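Local coordinates for uncharacterized protein yqbN (Bacillus subtilis, PDB 3KLU) that is functionally uncharacterised but belongs to the XkdN-like phage tail assembly chaperone family, and so probably assists assembly of a phage-type tail, at residues E25-I30 with V41-F46. Sequence-based numbering, arbitrary orientation.
Sequences EVEVPI and VVPFIF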
loop_
_atom_site.group_PDB
_atom_site.type_symbol
_atom_site.label_atom_id
_atom_site.label_comp_id
_atom_site.label_asym_id
_atom_site.label_seq_id
_atom_site.Cartn_x
_atom_site.Cartn_y
_atom_site.Cartn_z
ATOM N N GLU A 25 1.528 -9.016 6.168
ATOM C CA GLU A 25 0.822 -9.304 4.933
ATOM C C GLU A 25 -0.530 -9.447 5.608
ATOM O O GLU A 25 -0.946 -10.524 6.014
ATOM C CB GLU A 25 1.272 -10.595 4.269
ATOM C CG GLU A 25 2.200 -10.329 3.096
ATOM C CD GLU A 25 1.796 -11.081 1.830
ATOM O OE1 GLU A 25 0.740 -11.753 1.836
ATOM O OE2 GLU A 25 2.538 -10.995 0.825
ATOM N N VAL A 26 -1.155 -8.291 5.793
ATOM C CA VAL A 26 -2.429 -8.125 6.460
ATOM C C VAL A 26 -3.587 -8.010 5.460
ATOM O O VAL A 26 -3.560 -7.157 4.562
ATOM C CB VAL A 26 -2.344 -6.846 7.302
ATOM C CG1 VAL A 26 -3.672 -6.494 7.904
ATOM C CG2 VAL A 26 -1.295 -7.032 8.374
ATOM N N GLU A 27 -4.599 -8.863 5.602
ATOM C CA GLU A 27 -5.767 -8.828 4.718
ATOM C C GLU A 27 -6.798 -7.896 5.322
ATOM O O GLU A 27 -7.083 -7.971 6.507
ATOM C CB GLU A 27 -6.397 -10.192 4.594
ATOM C CG GLU A 27 -5.870 -11.068 3.508
ATOM C CD GLU A 27 -6.676 -12.360 3.452
ATOM O OE1 GLU A 27 -6.484 -13.160 2.508
ATOM O OE2 GLU A 27 -7.510 -12.560 4.374
ATOM N N VAL A 28 -7.377 -7.045 4.491
ATOM C CA VAL A 28 -8.351 -6.065 4.943
ATOM C C VAL A 28 -9.412 -5.901 3.880
ATOM O O VAL A 28 -9.095 -5.592 2.720
ATOM C CB VAL A 28 -7.713 -4.666 5.121
ATOM C CG1 VAL A 28 -8.743 -3.707 5.649
ATOM C CG2 VAL A 28 -6.492 -4.732 6.031
ATOM N N PRO A 29 -10.688 -6.082 4.251
ATOM C CA PRO A 29 -11.784 -5.934 3.284
ATOM C C PRO A 29 -12.109 -4.446 3.078
ATOM O O PRO A 29 -13.024 -3.902 3.666
ATOM C CB PRO A 29 -12.913 -6.715 3.928
ATOM C CG PRO A 29 -12.703 -6.415 5.383
ATOM C CD PRO A 29 -11.187 -6.479 5.575
ATOM N N ILE A 30 -11.345 -3.794 2.218
ATOM C CA ILE A 30 -11.523 -2.376 1.938
ATOM C C ILE A 30 -12.863 -2.026 1.298
ATOM O O ILE A 30 -13.322 -0.896 1.420
ATOM C CB ILE A 30 -10.373 -1.883 1.032
ATOM C CG1 ILE A 30 -9.087 -1.770 1.869
ATOM C CG2 ILE A 30 -10.732 -0.553 0.363
ATOM C CD1 ILE A 30 -9.128 -0.692 2.913
ATOM N N VAL A 41 -16.393 -11.451 -0.236
ATOM C CA VAL A 41 -15.573 -10.268 -0.382
ATOM C C VAL A 41 -14.115 -10.668 -0.621
ATOM O O VAL A 41 -13.610 -11.632 -0.046
ATOM C CB VAL A 41 -15.622 -9.375 0.871
ATOM C CG1 VAL A 41 -14.765 -8.149 0.645
ATOM C CG2 VAL A 41 -17.047 -8.985 1.181
ATOM N N VAL A 42 -13.457 -9.914 -1.488
ATOM C CA VAL A 42 -12.058 -10.144 -1.811
ATOM C C VAL A 42 -11.307 -9.073 -1.047
ATOM O O VAL A 42 -11.296 -7.913 -1.456
ATOM C CB VAL A 42 -11.841 -9.958 -3.301
ATOM C CG1 VAL A 42 -10.390 -10.110 -3.616
ATOM C CG2 VAL A 42 -12.719 -10.977 -4.095
ATOM N N PRO A 43 -10.698 -9.429 0.097
ATOM C CA PRO A 43 -9.966 -8.409 0.867
ATOM C C PRO A 43 -8.669 -7.956 0.206
ATOM O O PRO A 43 -8.085 -8.676 -0.602
ATOM C CB PRO A 43 -9.705 -9.098 2.208
ATOM C CG PRO A 43 -9.530 -10.535 1.807
ATOM C CD PRO A 43 -10.608 -10.748 0.765
ATOM N N PHE A 44 -8.249 -6.742 0.534
ATOM C CA PHE A 44 -6.996 -6.237 0.018
ATOM C C PHE A 44 -5.916 -6.824 0.917
ATOM O O PHE A 44 -6.152 -7.044 2.108
ATOM C CB PHE A 44 -6.940 -4.732 0.166
ATOM C CG PHE A 44 -7.517 -3.995 -0.973
ATOM C CD1 PHE A 44 -8.631 -4.466 -1.627
ATOM C CD2 PHE A 44 -6.974 -2.791 -1.353
ATOM C CE1 PHE A 44 -9.215 -3.713 -2.674
ATOM C CE2 PHE A 44 -7.540 -2.023 -2.393
ATOM C CZ PHE A 44 -8.661 -2.488 -3.051
ATOM N N ILE A 45 -4.741 -7.074 0.340
ATOM C CA ILE A 45 -3.601 -7.559 1.093
ATOM C C ILE A 45 -2.562 -6.443 1.124
ATOM O O ILE A 45 -2.076 -5.975 0.056
ATOM C CB ILE A 45 -2.980 -8.760 0.447
ATOM C CG1 ILE A 45 -3.988 -9.887 0.416
ATOM C CG2 ILE A 45 -1.745 -9.206 1.252
ATOM C CD1 ILE A 45 -3.442 -11.122 -0.299
ATOM N N PHE A 46 -2.248 -6.008 2.346
ATOM C CA PHE A 46 -1.274 -4.953 2.599
ATOM C C PHE A 46 -0.021 -5.566 3.213
ATOM O O PHE A 46 -0.069 -6.665 3.799
ATOM C CB PHE A 46 -1.816 -3.908 3.572
ATOM C CG PHE A 46 -3.026 -3.130 3.051
ATOM C CD1 PHE A 46 -4.303 -3.701 3.057
ATOM C CD2 PHE A 46 -2.891 -1.802 2.650
ATOM C CE1 PHE A 46 -5.422 -2.947 2.683
ATOM C CE2 PHE A 46 -4.003 -1.041 2.272
ATOM C CZ PHE A 46 -5.262 -1.604 2.288
#
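Val28 O is gripped twice: by Phe44 N at 2.6 Å, a donor lying well above the carbonyl plane, and more weakly by Ile30 N at 2.9 Å. The first bond belongs to an antiparallel beta ladder between strands 26-28 and 44-46, the second closes an inverse gamma turn centred on Pro29. Val28 with Phe44 and Val26 with Phe46 are hydrogen-bonded pairs flanking the non-hydrogen-bonded pair Glu27 with Ile45. Phe46 N meets Val26 O at 2.8 Å with an almost straight N-H...O angle of 179°, whereas the return bond from Val26 N to Phe46 O is more bent.

The gamma turn brings Ile30 back against the aromatic face of the ladder. Its CB sits 4.0 Å from the centroid of the Phe44 ring, a CH-pi contact over the face, while CG1, placed beside the backbone N by a chi1 of -74°, also reaches the edge of the Phe46 ring near CZ. Val28 crosses Phe46 at about a right angle, CB and CG2 meeting CD1 and CE1. On this side both phenylalanine rings also meet Trp126 of helix 120-133, so the small sheet, in which 44-46 is the middle strand beside 90-92, rests on the helical part of the chain.

The other face is more polar. Glu27 lies alongside Ile45, and its chain, extended beyond CG, brings the carboxylate to the CG corner of Pro43, with Glu27 CD 3.8 Å from Pro43 CG. At the end of the ladder the Glu25 chain bends at chi2 (-131°), which swings CD close to Ile45, and Glu25 OE1 lies 3.6 Å from Ile45 CG2.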